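PDB 6K9Z: galactose-1-phosphate uridylyltransferase from Pyrobaculum aerophilum str. IM2, which probably transfers uridylyl groups between UDP-glucose and hexose 1-phosphates such as galactose 1-phosphate, and binds zinc. Local coordinates for residues R74-V88 with L136-V148. The protein carries 1 engineered substitution. Sequence-based numbering, arbitrary orientation.
Sequences RGSSLVVVETPQHDV and LTHPFSQIYILPV. Engineered in segment 136-148: Phe140 (natural residue His). With ZN (zinc ion), chain C; UDP (uridine-5'-diphosphate), chain G.
The imidazoles of His86 and His138 stand nearly perpendicular, planes at 83°, each giving ND1 to one zinc ion (1.9 Å from His86 ND1, 2.1 Å from His138 ND1); Cys30 and Cys33 complete the site. The His138 backbone (N and CA) lies over one face of the His86 ring; at the edge of that ring His86 NE2 donates to Thr137 OG1 at 2.7 Å, 22° out of the ring plane. The His138 ring has Gln85 O above one face, and in its plane NE2 donates a 2.7 Å bond to Thr83 O. CG anti to the backbone N (chi1 -160°) directs the His138 ring to the zinc ion, and the bond to Thr83 probably fixes its rotation. The edge of Tyr144 meets Ser77 OG, and its OH donates to UDP O2B at 2.7 Å. Phe140, engineered in place of the histidine predicted to carry the UMP intermediate, brings CD2 within 4.0 Å of Val79 CG1. Strands 76-81 and 140-146 pair antiparallel through Ser76-Ile145, Leu78-Ile143 and Val80-Ser141, each bonded both ways. Just past the C-terminal end of strand 76-81, Glu82 reaches across with an extended side chain: OE2 accepts from Ser141 OG at 2.9 Å, on the anti side of the carboxylate, and OE1 forms a salt bridge with Arg126. An alanine here would remove the carboxylate and is likely to leave Arg126 without its counter-charge and Ser141 OG free to turn. Pro139 wedges CG between Thr83 CG2 and Val88. On the sheet face opposite the nucleotide, Val80 CG2 meets Ile143 CD1 at 3.5 Å, and helix 96-114 packs on Val80 and Ile145. The pair lies inside the antiparallel half-barrel sheet of the HIT-clan N-terminal domain, flanked by strands 46-49 and 121-128, while Leu291 of the second subunit packs on Tyr144 and Leu146.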
ATOM      1  N   ARG A  74     -21.441  -8.138  -1.815  1.00 23.30           N
ATOM      2  CA  ARG A  74     -21.932  -9.531  -1.770  1.00 24.81           C
ATOM      3  C   ARG A  74     -20.747 -10.493  -1.616  1.00 23.42           C
ATOM      4  O   ARG A  74     -19.855 -10.487  -2.489  1.00 22.25           O
ATOM      5  CB  ARG A  74     -22.706  -9.842  -3.057  1.00 28.10           C
ATOM      6  CG  ARG A  74     -23.237 -11.257  -3.173  1.00 31.31           C
ATOM      7  CD  ARG A  74     -24.022 -11.702  -1.969  1.00 34.52           C
ATOM      8  NE  ARG A  74     -24.549 -13.064  -2.104  1.00 37.87           N
ATOM      9  CZ  ARG A  74     -25.625 -13.381  -2.795  1.00 41.23           C
ATOM     10  NH1 ARG A  74     -26.306 -12.436  -3.415  1.00 44.74           N
ATOM     11  NH2 ARG A  74     -26.021 -14.633  -2.877  1.00 44.96           N
ATOM     12  N   GLY A  75     -20.782 -11.316  -0.576  1.00 22.79           N
ATOM     13  CA  GLY A  75     -19.674 -12.220  -0.242  1.00 22.17           C
ATOM     14  C   GLY A  75     -19.700 -12.668   1.195  1.00 22.12           C
ATOM     15  O   GLY A  75     -20.792 -12.722   1.798  1.00 22.50           O
ATOM     16  N   SER A  76     -18.552 -13.132   1.674  1.00 21.75           N
ATOM     17  CA  SER A  76     -18.373 -13.640   3.051  1.00 22.26           C
ATOM     18  C   SER A  76     -17.052 -13.098   3.546  1.00 21.01           C
ATOM     19  O   SER A  76     -16.066 -13.061   2.762  1.00 19.84           O
ATOM     20  CB  SER A  76     -18.361 -15.142   3.162  1.00 24.09           C
ATOM     21  OG  SER A  76     -19.462 -15.690   2.514  1.00 27.77           O
ATOM     22  N   SER A  77     -17.031 -12.728   4.808  1.00 20.10           N
ATOM     23  CA  SER A  77     -15.794 -12.355   5.535  1.00 19.74           C
ATOM     24  C   SER A  77     -15.680 -13.317   6.716  1.00 19.21           C
ATOM     25  O   SER A  77     -16.641 -13.397   7.500  1.00 20.74           O
ATOM     26  CB  SER A  77     -15.829 -10.955   5.954  1.00 19.27           C
ATOM     27  OG  SER A  77     -14.706 -10.701   6.764  1.00 19.58           O
ATOM     28  N   LEU A  78     -14.618 -14.130   6.703  1.00 18.56           N
ATOM     29  CA  LEU A  78     -14.422 -15.256   7.623  1.00 18.65           C
ATOM     30  C   LEU A  78     -13.117 -15.067   8.403  1.00 18.16           C
ATOM     31  O   LEU A  78     -12.145 -14.516   7.875  1.00 17.42           O
ATOM     32  CB  LEU A  78     -14.402 -16.566   6.829  1.00 19.33           C
ATOM     33  CG  LEU A  78     -15.623 -16.873   5.960  1.00 20.04           C
ATOM     34  CD1 LEU A  78     -15.351 -18.157   5.156  1.00 21.10           C
ATOM     35  CD2 LEU A  78     -16.862 -17.020   6.780  1.00 21.63           C
ATOM     36  N   VAL A  79     -13.130 -15.552   9.616  1.00 18.80           N
ATOM     37  CA  VAL A  79     -11.956 -15.648  10.509  1.00 18.99           C
ATOM     38  C   VAL A  79     -11.587 -17.112  10.577  1.00 19.18           C
ATOM     39  O   VAL A  79     -12.450 -17.968  10.854  1.00 19.55           O
ATOM     40  CB  VAL A  79     -12.222 -15.052  11.897  1.00 19.97           C
ATOM     41  CG1 VAL A  79     -11.016 -15.250  12.789  1.00 20.64           C
ATOM     42  CG2 VAL A  79     -12.589 -13.591  11.795  1.00 20.55           C
ATOM     43  N   VAL A  80     -10.314 -17.383  10.350  1.00 18.81           N
ATOM     44  CA  VAL A  80      -9.736 -18.742  10.506  1.00 19.24           C
ATOM     45  C   VAL A  80      -9.048 -18.732  11.881  1.00 20.29           C
ATOM     46  O   VAL A  80      -7.946 -18.123  11.977  1.00 19.85           O
ATOM     47  CB  VAL A  80      -8.736 -19.040   9.388  1.00 18.78           C
ATOM     48  CG1 VAL A  80      -8.075 -20.416   9.561  1.00 19.75           C
ATOM     49  CG2 VAL A  80      -9.377 -18.880   7.998  1.00 18.71           C
ATOM     50  N   VAL A  81      -9.649 -19.389  12.860  1.00 20.20           N
ATOM     51  CA  VAL A  81      -9.031 -19.573  14.195  1.00 21.31           C
ATOM     52  C   VAL A  81      -8.122 -20.777  14.042  1.00 21.64           C
ATOM     53  O   VAL A  81      -8.629 -21.910  13.888  1.00 22.10           O
ATOM     54  CB  VAL A  81     -10.053 -19.704  15.324  1.00 22.01           C
ATOM     55  CG1 VAL A  81      -9.382 -19.623  16.684  1.00 23.00           C
ATOM     56  CG2 VAL A  81     -11.176 -18.703  15.212  1.00 22.02           C
ATOM     57  N   GLU A  82      -6.826 -20.529  14.133  1.00 21.29           N
ATOM     58  CA  GLU A  82      -5.757 -21.443  13.687  1.00 21.53           C
ATOM     59  C   GLU A  82      -5.442 -22.551  14.698  1.00 22.64           C
ATOM     60  O   GLU A  82      -4.787 -23.496  14.291  1.00 22.62           O
ATOM     61  CB  GLU A  82      -4.527 -20.619  13.376  1.00 21.33           C
ATOM     62  CG  GLU A  82      -4.711 -19.788  12.123  1.00 20.88           C
ATOM     63  CD  GLU A  82      -3.571 -18.788  11.928  1.00 21.76           C
ATOM     64  OE1 GLU A  82      -2.755 -18.664  12.873  1.00 23.30           O
ATOM     65  OE2 GLU A  82      -3.416 -18.288  10.792  1.00 21.13           O
ATOM     66  N   THR A  83      -5.848 -22.384  15.954  1.00 23.44           N
ATOM     67  CA  THR A  83      -5.550 -23.308  17.083  1.00 24.87           C
ATOM     68  C   THR A  83      -6.477 -22.917  18.213  1.00 25.61           C
ATOM     69  O   THR A  83      -6.804 -21.738  18.331  1.00 25.65           O
ATOM     70  CB  THR A  83      -4.087 -23.181  17.547  1.00 25.25           C
ATOM     71  OG1 THR A  83      -3.906 -23.919  18.746  1.00 26.51           O
ATOM     72  CG2 THR A  83      -3.700 -21.733  17.832  1.00 25.67           C
ATOM     73  N   PRO A  84      -6.912 -23.863  19.070  1.00 27.01           N
ATOM     74  CA  PRO A  84      -7.640 -23.532  20.287  1.00 28.96           C
ATOM     75  C   PRO A  84      -6.742 -22.851  21.349  1.00 30.44           C
ATOM     76  O   PRO A  84      -7.254 -22.214  22.215  1.00 30.83           O
ATOM     77  CB  PRO A  84      -8.182 -24.923  20.729  1.00 29.92           C
ATOM     78  CG  PRO A  84      -7.244 -25.943  20.136  1.00 29.57           C
ATOM     79  CD  PRO A  84      -6.742 -25.318  18.867  1.00 27.79           C
ATOM     80  N   GLN A  85      -5.419 -22.979  21.196  1.00 31.69           N
ATOM     81  CA  GLN A  85      -4.450 -22.423  22.181  1.00 34.34           C
ATOM     82  C   GLN A  85      -4.208 -20.932  21.921  1.00 33.50           C
ATOM     83  O   GLN A  85      -3.746 -20.583  20.823  1.00 31.73           O
ATOM     84  CB  GLN A  85      -3.123 -23.180  22.098  1.00 36.78           C
ATOM     85  CG  GLN A  85      -3.196 -24.606  22.623  1.00 41.35           C
ATOM     86  CD  GLN A  85      -1.860 -25.305  22.560  1.00 44.76           C
ATOM     87  OE1 GLN A  85      -1.652 -26.344  23.180  1.00 51.81           O
ATOM     88  NE2 GLN A  85      -0.935 -24.735  21.805  1.00 45.16           N
ATOM     89  N   HIS A  86      -4.559 -20.091  22.897  1.00 34.46           N
ATOM     90  CA  HIS A  86      -4.376 -18.618  22.811  1.00 35.11           C
ATOM     91  C   HIS A  86      -2.904 -18.193  22.874  1.00 36.69           C
ATOM     92  O   HIS A  86      -2.531 -17.287  22.113  1.00 35.77           O
ATOM     93  CB  HIS A  86      -5.181 -17.920  23.912  1.00 36.18           C
ATOM     94  CG  HIS A  86      -5.262 -16.444  23.739  1.00 35.66           C
ATOM     95  ND1 HIS A  86      -6.378 -15.827  23.222  1.00 35.81           N
ATOM     96  CD2 HIS A  86      -4.375 -15.463  24.009  1.00 37.12           C
ATOM     97  CE1 HIS A  86      -6.179 -14.526  23.185  1.00 35.67           C
ATOM     98  NE2 HIS A  86      -4.957 -14.279  23.660  1.00 36.63           N
ATOM     99  N   ASP A  87      -2.115 -18.815  23.758  1.00 40.32           N
ATOM    100  CA  ASP A  87      -0.714 -18.357  23.979  1.00 43.68           C
ATOM    101  C   ASP A  87       0.298 -18.984  23.013  1.00 41.72           C
ATOM    102  O   ASP A  87       1.218 -19.670  23.484  1.00 44.78           O
ATOM    103  CB  ASP A  87      -0.283 -18.478  25.443  1.00 48.90           C
ATOM    104  CG  ASP A  87       0.783 -17.460  25.812  1.00 53.98           C
ATOM    105  OD1 ASP A  87       0.619 -16.280  25.439  1.00 54.61           O
ATOM    106  OD2 ASP A  87       1.775 -17.855  26.458  1.00 61.05           O
ATOM    107  N   VAL A  88       0.148 -18.707  21.719  1.00 39.32           N
ATOM    108  CA  VAL A  88       1.138 -19.124  20.689  1.00 36.99           C
ATOM    109  C   VAL A  88       1.496 -17.806  20.016  1.00 35.89           C
ATOM    110  O   VAL A  88       0.543 -17.119  19.671  1.00 35.44           O
ATOM    111  CB  VAL A  88       0.485 -20.151  19.739  1.00 35.96           C
ATOM    112  CG1 VAL A  88       1.288 -20.419  18.475  1.00 35.04           C
ATOM    113  CG2 VAL A  88       0.212 -21.448  20.475  1.00 36.94           C
ATOM    114  N   LEU A 136      -5.756  -8.297  18.617  1.00 32.73           N
ATOM    115  CA  LEU A 136      -6.151  -9.622  19.176  1.00 33.79           C
ATOM    116  C   LEU A 136      -4.924 -10.557  19.133  1.00 32.90           C
ATOM    117  O   LEU A 136      -4.316 -10.684  18.076  1.00 31.66           O
ATOM    118  CB  LEU A 136      -7.323 -10.199  18.373  1.00 35.09           C
ATOM    119  CG  LEU A 136      -8.658  -9.465  18.470  1.00 37.67           C
ATOM    120  CD1 LEU A 136      -9.588  -9.961  17.385  1.00 39.37           C
ATOM    121  CD2 LEU A 136      -9.319  -9.630  19.832  1.00 40.40           C
ATOM    122  N   THR A 137      -4.597 -11.241  20.227  1.00 33.40           N
ATOM    123  CA  THR A 137      -3.330 -12.012  20.379  1.00 34.65           C
ATOM    124  C   THR A 137      -3.536 -13.488  19.974  1.00 32.55           C
ATOM    125  O   THR A 137      -2.542 -14.199  19.681  1.00 35.78           O
ATOM    126  CB  THR A 137      -2.770 -11.783  21.787  1.00 37.56           C
ATOM    127  OG1 THR A 137      -3.743 -12.006  22.825  1.00 40.93           O
ATOM    128  CG2 THR A 137      -2.277 -10.354  21.923  1.00 39.28           C
ATOM    129  N   HIS A 138      -4.780 -13.948  19.862  1.00 29.14           N
ATOM    130  CA  HIS A 138      -5.061 -15.350  19.454  1.00 25.76           C
ATOM    131  C   HIS A 138      -4.651 -15.520  18.004  1.00 24.07           C
ATOM    132  O   HIS A 138      -4.985 -14.651  17.197  1.00 22.43           O
ATOM    133  CB  HIS A 138      -6.548 -15.666  19.686  1.00 25.61           C
ATOM    134  CG  HIS A 138      -6.837 -17.131  19.772  1.00 24.75           C
ATOM    135  ND1 HIS A 138      -7.249 -17.741  20.912  1.00 24.40           N
ATOM    136  CD2 HIS A 138      -6.751 -18.081  18.831  1.00 22.93           C
ATOM    137  CE1 HIS A 138      -7.449 -19.031  20.686  1.00 24.76           C
ATOM    138  NE2 HIS A 138      -7.111 -19.284  19.396  1.00 23.07           N
ATOM    139  N   PRO A 139      -3.902 -16.604  17.653  1.00 22.93           N
ATOM    140  CA  PRO A 139      -3.494 -16.859  16.278  1.00 21.85           C
ATOM    141  C   PRO A 139      -4.721 -17.013  15.379  1.00 21.07           C
ATOM    142  O   PRO A 139      -5.562 -17.867  15.629  1.00 21.15           O
ATOM    143  CB  PRO A 139      -2.753 -18.193  16.326  1.00 22.12           C
ATOM    144  CG  PRO A 139      -2.238 -18.247  17.721  1.00 23.46           C
ATOM    145  CD  PRO A 139      -3.350 -17.636  18.552  1.00 23.91           C
ATOM    146  N   PHE A 140      -4.767 -16.208  14.329  1.00 20.18           N
ATOM    147  CA  PHE A 140      -5.875 -16.257  13.342  1.00 19.71           C
ATOM    148  C   PHE A 140      -5.394 -15.658  12.021  1.00 19.18           C
ATOM    149  O   PHE A 140      -4.461 -14.819  11.969  1.00 18.93           O
ATOM    150  CB  PHE A 140      -7.144 -15.556  13.831  1.00 20.46           C
ATOM    151  CG  PHE A 140      -7.067 -14.057  13.794  1.00 21.21           C
ATOM    152  CD1 PHE A 140      -6.470 -13.369  14.832  1.00 22.80           C
ATOM    153  CD2 PHE A 140      -7.551 -13.335  12.723  1.00 20.61           C
ATOM    154  CE1 PHE A 140      -6.366 -11.989  14.804  1.00 23.48           C
ATOM    155  CE2 PHE A 140      -7.439 -11.950  12.685  1.00 21.17           C
ATOM    156  CZ  PHE A 140      -6.838 -11.285  13.719  1.00 22.74           C
ATOM    157  N   SER A 141      -6.134 -16.029  10.996  1.00 18.45           N
ATOM    158  CA  SER A 141      -6.032 -15.462   9.635  1.00 17.73           C
ATOM    159  C   SER A 141      -7.454 -15.116   9.142  1.00 16.86           C
ATOM    160  O   SER A 141      -8.411 -15.360   9.851  1.00 16.42           O
ATOM    161  CB  SER A 141      -5.243 -16.411   8.731  1.00 17.91           C
ATOM    162  OG  SER A 141      -5.553 -17.767   8.950  1.00 21.19           O
ATOM    163  N   GLN A 142      -7.561 -14.624   7.923  1.00 15.91           N
ATOM    164  CA  GLN A 142      -8.822 -14.078   7.409  1.00 16.44           C
ATOM    165  C   GLN A 142      -9.038 -14.618   6.000  1.00 15.84           C
ATOM    166  O   GLN A 142      -8.079 -14.819   5.261  1.00 15.52           O
ATOM    167  CB  GLN A 142      -8.827 -12.540   7.455  1.00 17.01           C
ATOM    168  CG  GLN A 142      -8.838 -11.950   8.879  1.00 18.22           C
ATOM    169  CD  GLN A 142      -9.108 -10.471   8.861  1.00 20.06           C
ATOM    170  OE1 GLN A 142     -10.201  -9.983   8.492  1.00 22.47           O
ATOM    171  NE2 GLN A 142      -8.103  -9.738   9.273  1.00 19.25           N
ATOM    172  N   ILE A 143     -10.309 -14.777   5.662  1.00 15.70           N
ATOM    173  CA  ILE A 143     -10.746 -15.013   4.266  1.00 15.29           C
ATOM    174  C   ILE A 143     -11.792 -13.955   3.877  1.00 15.68           C
ATOM    175  O   ILE A 143     -12.765 -13.779   4.626  1.00 15.40           O
ATOM    176  CB  ILE A 143     -11.352 -16.418   4.131  1.00 15.86           C
ATOM    177  CG1 ILE A 143     -10.353 -17.540   4.448  1.00 15.99           C
ATOM    178  CG2 ILE A 143     -11.911 -16.568   2.716  1.00 16.37           C
ATOM    179  CD1 ILE A 143     -10.996 -18.838   4.883  1.00 16.70           C
ATOM    180  N   TYR A 144     -11.624 -13.323   2.718  1.00 15.82           N
ATOM    181  CA  TYR A 144     -12.704 -12.556   2.075  1.00 16.04           C
ATOM    182  C   TYR A 144     -13.087 -13.344   0.837  1.00 16.06           C
ATOM    183  O   TYR A 144     -12.204 -13.615  -0.009  1.00 15.61           O
ATOM    184  CB  TYR A 144     -12.278 -11.157   1.664  1.00 16.30           C
ATOM    185  CG  TYR A 144     -11.893 -10.164   2.734  1.00 16.48           C
ATOM    186  CD1 TYR A 144     -12.264 -10.286   4.072  1.00 16.60           C
ATOM    187  CD2 TYR A 144     -11.143  -9.041   2.368  1.00 16.48           C
ATOM    188  CE1 TYR A 144     -11.909  -9.332   5.008  1.00 17.33           C
ATOM    189  CE2 TYR A 144     -10.799  -8.076   3.299  1.00 16.89           C
ATOM    190  CZ  TYR A 144     -11.182  -8.219   4.620  1.00 17.22           C
ATOM    191  OH  TYR A 144     -10.838  -7.311   5.565  1.00 17.70           O
ATOM    192  N   ILE A 145     -14.345 -13.707   0.736  1.00 16.42           N
ATOM    193  CA  ILE A 145     -14.937 -14.258  -0.508  1.00 16.43           C
ATOM    194  C   ILE A 145     -15.643 -13.069  -1.157  1.00 16.56           C
ATOM    195  O   ILE A 145     -16.562 -12.524  -0.552  1.00 16.58           O
ATOM    196  CB  ILE A 145     -15.895 -15.425  -0.175  1.00 17.83           C
ATOM    197  CG1 ILE A 145     -15.134 -16.555   0.533  1.00 17.74           C
ATOM    198  CG2 ILE A 145     -16.527 -15.935  -1.435  1.00 18.23           C
ATOM    199  CD1 ILE A 145     -15.949 -17.697   1.029  1.00 18.82           C
ATOM    200  N   LEU A 146     -15.143 -12.652  -2.303  1.00 16.10           N
ATOM    201  CA  LEU A 146     -15.491 -11.357  -2.898  1.00 16.56           C
ATOM    202  C   LEU A 146     -16.195 -11.503  -4.237  1.00 16.73           C
ATOM    203  O   LEU A 146     -15.914 -12.432  -5.007  1.00 16.52           O
ATOM    204  CB  LEU A 146     -14.203 -10.569  -3.106  1.00 16.42           C
ATOM    205  CG  LEU A 146     -13.383 -10.267  -1.850  1.00 16.08           C
ATOM    206  CD1 LEU A 146     -11.961  -9.939  -2.264  1.00 15.93           C
ATOM    207  CD2 LEU A 146     -14.044  -9.162  -1.071  1.00 17.01           C
ATOM    208  N   PRO A 147     -16.980 -10.479  -4.608  1.00 17.24           N
ATOM    209  CA  PRO A 147     -17.612 -10.425  -5.918  1.00 18.18           C
ATOM    210  C   PRO A 147     -16.727  -9.820  -7.017  1.00 18.52           C
ATOM    211  O   PRO A 147     -17.235  -9.708  -8.125  1.00 19.17           O
ATOM    212  CB  PRO A 147     -18.825  -9.512  -5.651  1.00 19.33           C
ATOM    213  CG  PRO A 147     -18.287  -8.531  -4.634  1.00 18.70           C
ATOM    214  CD  PRO A 147     -17.345  -9.325  -3.766  1.00 17.52           C
ATOM    215  N   VAL A 148     -15.502  -9.400  -6.671  1.00 17.77           N
ATOM    216  CA  VAL A 148     -14.529  -8.703  -7.550  1.00 18.34           C
ATOM    217  C   VAL A 148     -13.198  -9.392  -7.339  1.00 17.38           C
ATOM    218  O   VAL A 148     -12.962 -10.002  -6.263  1.00 17.16           O
ATOM    219  CB  VAL A 148     -14.418  -7.196  -7.228  1.00 18.86           C
ATOM    220  CG1 VAL A 148     -15.637  -6.417  -7.652  1.00 20.90           C
ATOM    221  CG2 VAL A 148     -14.114  -6.975  -5.780  1.00 18.63           C
TER
HETATM  222 ZN    ZN C 401      -7.996 -16.676  22.583  1.00 24.16          ZN
HETATM  223  N1  UDP G 405     -13.051 -10.008  14.836  1.00 50.53           N
HETATM  224  C2  UDP G 405     -14.212 -10.784  14.954  1.00 52.26           C
HETATM  225  N3  UDP G 405     -14.878 -10.854  16.102  1.00 57.61           N
HETATM  226  C4  UDP G 405     -14.463 -10.151  17.134  1.00 56.78           C
HETATM  227  C5  UDP G 405     -13.353  -9.356  17.066  1.00 54.31           C
HETATM  228  C6  UDP G 405     -12.669  -9.300  15.877  1.00 53.88           C
HETATM  229  O2  UDP G 405     -14.648 -11.454  14.063  1.00 48.25           O
HETATM  230  O4  UDP G 405     -15.068 -10.219  18.189  1.00 61.04           O
HETATM  231  C1' UDP G 405     -12.308  -9.841  13.603  1.00 47.06           C
HETATM  232  C2' UDP G 405     -12.491  -8.344  13.350  1.00 46.67           C
HETATM  233  O2' UDP G 405     -13.783  -7.865  13.047  1.00 41.24           O
HETATM  234  C3' UDP G 405     -11.524  -8.070  12.240  1.00 40.06           C
HETATM  235  C4' UDP G 405     -10.395  -8.929  12.613  1.00 46.27           C
HETATM  236  O4' UDP G 405     -10.888  -9.817  13.625  1.00 46.95           O
HETATM  237  O3' UDP G 405     -11.995  -8.351  10.966  1.00 40.37           O
HETATM  238  C5' UDP G 405      -9.444  -7.809  12.994  1.00 54.67           C
HETATM  239  O5' UDP G 405      -9.115  -6.968  11.857  1.00 63.43           O
HETATM  240  PA  UDP G 405      -9.924  -5.790  11.033  1.00 71.02           P
HETATM  241  O1A UDP G 405     -10.809  -4.934  11.912  1.00 68.71           O
HETATM  242  O2A UDP G 405      -8.829  -4.916  10.511  1.00 62.26           O
HETATM  243  O3A UDP G 405     -10.721  -6.560   9.834  1.00 38.42           O
HETATM  244  PB  UDP G 405     -11.888  -6.197   8.872  1.00 21.82           P
HETATM  245  O1B UDP G 405     -12.915  -6.001   9.805  1.00 41.19           O
HETATM  246  O2B UDP G 405     -12.089  -7.320   7.944  1.00 24.22           O
HETATM  247  O3B UDP G 405     -11.559  -4.977   8.238  1.00 35.69           O